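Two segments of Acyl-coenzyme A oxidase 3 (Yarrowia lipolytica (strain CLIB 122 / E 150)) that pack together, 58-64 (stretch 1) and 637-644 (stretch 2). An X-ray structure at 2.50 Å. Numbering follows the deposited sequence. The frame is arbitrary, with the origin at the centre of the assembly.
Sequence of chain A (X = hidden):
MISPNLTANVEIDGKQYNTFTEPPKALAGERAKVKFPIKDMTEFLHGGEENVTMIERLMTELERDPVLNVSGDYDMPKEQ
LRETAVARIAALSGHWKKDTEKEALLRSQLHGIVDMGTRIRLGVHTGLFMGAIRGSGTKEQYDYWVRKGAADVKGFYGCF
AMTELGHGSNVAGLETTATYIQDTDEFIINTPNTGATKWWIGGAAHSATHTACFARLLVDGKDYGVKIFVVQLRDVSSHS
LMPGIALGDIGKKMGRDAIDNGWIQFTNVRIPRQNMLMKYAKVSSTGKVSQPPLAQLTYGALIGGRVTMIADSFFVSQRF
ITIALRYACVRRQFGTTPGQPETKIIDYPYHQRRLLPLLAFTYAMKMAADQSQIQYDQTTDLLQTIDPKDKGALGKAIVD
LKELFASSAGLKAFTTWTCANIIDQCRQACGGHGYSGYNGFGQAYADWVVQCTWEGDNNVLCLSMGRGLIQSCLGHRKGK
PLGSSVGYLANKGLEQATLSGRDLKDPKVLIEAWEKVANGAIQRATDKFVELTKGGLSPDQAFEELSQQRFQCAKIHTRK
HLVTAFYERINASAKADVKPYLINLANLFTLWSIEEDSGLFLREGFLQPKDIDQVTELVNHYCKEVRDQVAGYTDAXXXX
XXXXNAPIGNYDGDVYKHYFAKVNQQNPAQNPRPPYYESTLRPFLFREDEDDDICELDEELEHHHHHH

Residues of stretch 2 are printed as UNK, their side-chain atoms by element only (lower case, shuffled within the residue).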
# COMPACT_ATOMS: atom_id res chain seq x y z
N LEU A 58 26.00 -14.91 -9.89
CA LEU A 58 25.11 -15.20 -8.79
C LEU A 58 23.67 -15.38 -9.21
O LEU A 58 23.00 -16.27 -8.73
CB LEU A 58 25.20 -14.08 -7.76
CG LEU A 58 26.51 -13.95 -6.99
CD1 LEU A 58 26.46 -12.74 -6.08
CD2 LEU A 58 26.81 -15.19 -6.19
N MET A 59 23.19 -14.53 -10.11
CA MET A 59 21.81 -14.60 -10.55
C MET A 59 21.52 -15.90 -11.28
O MET A 59 20.51 -16.53 -11.05
CB MET A 59 21.49 -13.42 -11.47
CG MET A 59 20.98 -12.19 -10.74
SD MET A 59 21.01 -10.69 -11.72
CE MET A 59 19.27 -10.34 -11.77
N THR A 60 22.44 -16.30 -12.14
CA THR A 60 22.32 -17.55 -12.86
C THR A 60 22.40 -18.79 -11.96
O THR A 60 21.75 -19.77 -12.21
CB THR A 60 23.13 -17.62 -14.19
OG1 THR A 60 23.90 -18.82 -14.24
CG2 THR A 60 24.03 -16.47 -14.35
N GLU A 61 23.20 -18.72 -10.91
CA GLU A 61 23.28 -19.78 -9.92
C GLU A 61 21.97 -19.98 -9.17
O GLU A 61 21.59 -21.09 -8.86
CB GLU A 61 24.40 -19.52 -8.93
CG GLU A 61 25.74 -20.07 -9.36
CD GLU A 61 26.90 -19.42 -8.67
OE1 GLU A 61 26.69 -18.72 -7.68
OE2 GLU A 61 28.03 -19.61 -9.12
N LEU A 62 21.32 -18.89 -8.85
CA LEU A 62 20.04 -18.93 -8.17
C LEU A 62 18.89 -19.45 -9.01
O LEU A 62 18.14 -20.31 -8.61
CB LEU A 62 19.68 -17.53 -7.68
CG LEU A 62 20.52 -16.91 -6.56
CD1 LEU A 62 20.38 -15.41 -6.56
CD2 LEU A 62 20.11 -17.47 -5.23
N GLU A 63 18.79 -18.91 -10.21
CA GLU A 63 17.68 -19.21 -11.09
C GLU A 63 17.66 -20.64 -11.59
O GLU A 63 16.62 -21.21 -11.81
CB GLU A 63 17.58 -18.17 -12.20
CG GLU A 63 18.39 -18.46 -13.42
CD GLU A 63 18.29 -17.33 -14.41
OE1 GLU A 63 17.73 -17.55 -15.48
OE2 GLU A 63 18.76 -16.24 -14.10
N ARG A 64 18.85 -21.16 -11.82
CA ARG A 64 19.04 -22.51 -12.29
C ARG A 64 18.73 -23.56 -11.24
O ARG A 64 18.50 -24.70 -11.57
CB ARG A 64 20.44 -22.69 -12.84
CG ARG A 64 20.62 -22.11 -14.23
CD ARG A 64 22.01 -22.40 -14.74
NE ARG A 64 22.20 -22.01 -16.12
CZ ARG A 64 23.33 -22.17 -16.78
NH1 ARG A 64 24.36 -22.70 -16.17
NH2 ARG A 64 23.43 -21.79 -18.03
N UNK A 637 18.83 -3.34 -16.13
CA UNK A 637 18.82 -4.11 -14.87
C UNK A 637 19.25 -5.57 -15.05
O UNK A 637 19.67 -6.19 -14.10
c UNK A 637 15.04 -1.17 -14.10
c UNK A 637 15.72 -0.25 -13.32
c UNK A 637 17.57 -1.84 -13.12
c UNK A 637 16.89 -2.75 -13.94
c UNK A 637 16.99 -0.59 -12.83
c UNK A 637 17.46 -4.11 -14.23
c UNK A 637 15.62 -2.40 -14.41
N UNK A 638 19.12 -6.12 -16.25
CA UNK A 638 19.57 -7.49 -16.55
C UNK A 638 18.81 -8.60 -15.84
O UNK A 638 19.40 -9.59 -15.43
N UNK A 639 17.52 -8.43 -15.68
CA UNK A 639 16.69 -9.40 -15.00
C UNK A 639 16.19 -10.42 -16.01
O UNK A 639 15.60 -10.04 -16.99
c UNK A 639 15.50 -8.71 -14.34
c UNK A 639 15.83 -7.68 -13.23
c UNK A 639 14.59 -6.94 -12.79
c UNK A 639 16.52 -8.36 -12.04
N UNK A 640 16.42 -11.70 -15.75
CA UNK A 640 15.82 -12.75 -16.55
C UNK A 640 14.34 -12.90 -16.15
O UNK A 640 13.88 -12.36 -15.12
o UNK A 640 16.42 -14.53 -15.01
c UNK A 640 16.55 -14.08 -16.36
N UNK A 641 13.62 -13.66 -16.96
CA UNK A 641 12.23 -13.83 -16.74
C UNK A 641 12.00 -14.52 -15.37
O UNK A 641 10.99 -14.32 -14.72
o UNK A 641 11.57 -12.63 -19.15
o UNK A 641 11.15 -14.52 -20.19
c UNK A 641 11.46 -13.86 -19.16
c UNK A 641 11.63 -14.64 -17.86
N UNK A 642 12.96 -15.32 -14.92
CA UNK A 642 12.84 -15.98 -13.64
C UNK A 642 12.77 -14.97 -12.50
O UNK A 642 11.96 -15.17 -11.58
c UNK A 642 14.22 -18.78 -10.19
c UNK A 642 15.24 -17.82 -8.26
c UNK A 642 13.41 -19.15 -12.25
c UNK A 642 13.93 -17.89 -12.27
c UNK A 642 13.98 -16.95 -13.47
c UNK A 642 14.46 -17.63 -10.94
n UNK A 642 13.58 -19.68 -11.01
c UNK A 642 15.09 -16.54 -10.34
c UNK A 642 14.59 -18.89 -8.85
c UNK A 642 15.49 -16.65 -8.98
N UNK A 643 13.57 -13.88 -12.58
CA UNK A 643 13.58 -12.79 -11.53
C UNK A 643 12.39 -11.85 -11.62
O UNK A 643 11.93 -11.29 -10.60
c UNK A 643 14.88 -11.95 -11.54
c UNK A 643 16.25 -12.56 -9.56
c UNK A 643 18.16 -14.02 -9.73
c UNK A 643 17.94 -14.11 -11.08
c UNK A 643 16.88 -13.43 -11.66
c UNK A 643 16.04 -12.64 -10.91
c UNK A 643 17.31 -13.25 -8.96
N UNK A 644 11.92 -11.66 -12.84
CA UNK A 644 10.74 -10.90 -13.11
C UNK A 644 9.52 -11.57 -12.51
O UNK A 644 8.69 -10.93 -11.91
c UNK A 644 11.67 -9.84 -15.19
c UNK A 644 11.47 -8.38 -14.93
c UNK A 644 10.56 -10.73 -14.63
c UNK A 644 9.19 -10.18 -14.98

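Position 637 carries one carbon followed by a ring of six carbons, with no heteroatom. Its CA-to-CB bond points sideways; its CB stays 6.9 Å from Met-59 CE and the ring leads farther away. This is Phe-637, a buried aromatic that serves surroundings other than this contact.

Position 638 has no side-chain atoms, and only its backbone approaches stretch 1, the carbonyl O lying 3.7 Å from Met-59 CE. This is Gly-638, the first residue to leave helical geometry after a helix, with phi 66° and psi 37°; positive phi by itself favours glycine.

Position 639 has four carbons, forked at the second. Although the CA-to-CB bond points away, the end of the side chain comes nearer, and a terminal carbon lies 3.4 Å from Met-59 CE. The pattern is that of Leu-639, the close carbon being CD2; a buried aliphatic group suits this apolar meeting.

Position 640 holds one carbon and one oxygen, that oxygen 3.0 Å from Glu-63 OE2. This is Ser-640, whose OG donates a hydrogen bond to Glu-63 OE2. The residue occupies the N-cap position before the helix, a place where serine is common, and its carbonyl O accepts from the backbone N of position 644.

Position 641 has two carbons, the second bearing two oxygens, and this group leads away from stretch 1 without touching it. It is Asp-641, whose carboxylate finds a hydrogen-bonding partner elsewhere in the structure. An acidic residue suits the first turn of a helix, where backbone NH groups are still free.

Position 642 shows one carbon and fused five- and six-membered rings containing eight carbons and one nitrogen. Their broad face lies against the helix backbone: Glu-63 CA sits 3.5 Å from the centroid of the six-membered ring, 10° off its normal, in a CH-pi contact, and a ring carbon is 3.4 Å from Glu-63 CB. This can only be Trp-642, that carbon being CD2; a flat indole suits so close an approach.

Position 643 again has one carbon and a six-carbon ring. Met-59 CE lies over its face, 4.0 Å from the ring centroid, while Leu-62 CD1 meets the edge, 4.1 Å from a ring carbon. This is Phe-643, the edge carbon being CZ; at this buried site a flat apolar ring offers its face to the Met-59 methyl and its edge to Leu-62.

Position 644 has four carbons forked at the first, one arm two carbons long, all out of reach of stretch 1. It is Ile-644, whose branched aliphatic side chain suits a buried helical position outside this contact.

The contact thus joins two aromatic rings to one helix. Met-59 fills the space by Leu-639 and Phe-643, Trp-642 covers the backbone at Glu-63, and the Ser-640 hydrogen bond satisfies a carboxylate oxygen beside these apolar surfaces. The two stretches, far apart in sequence, bury 387 Å² between them, both sides summed.

Stretch 2 637-644: FGLSDWFI
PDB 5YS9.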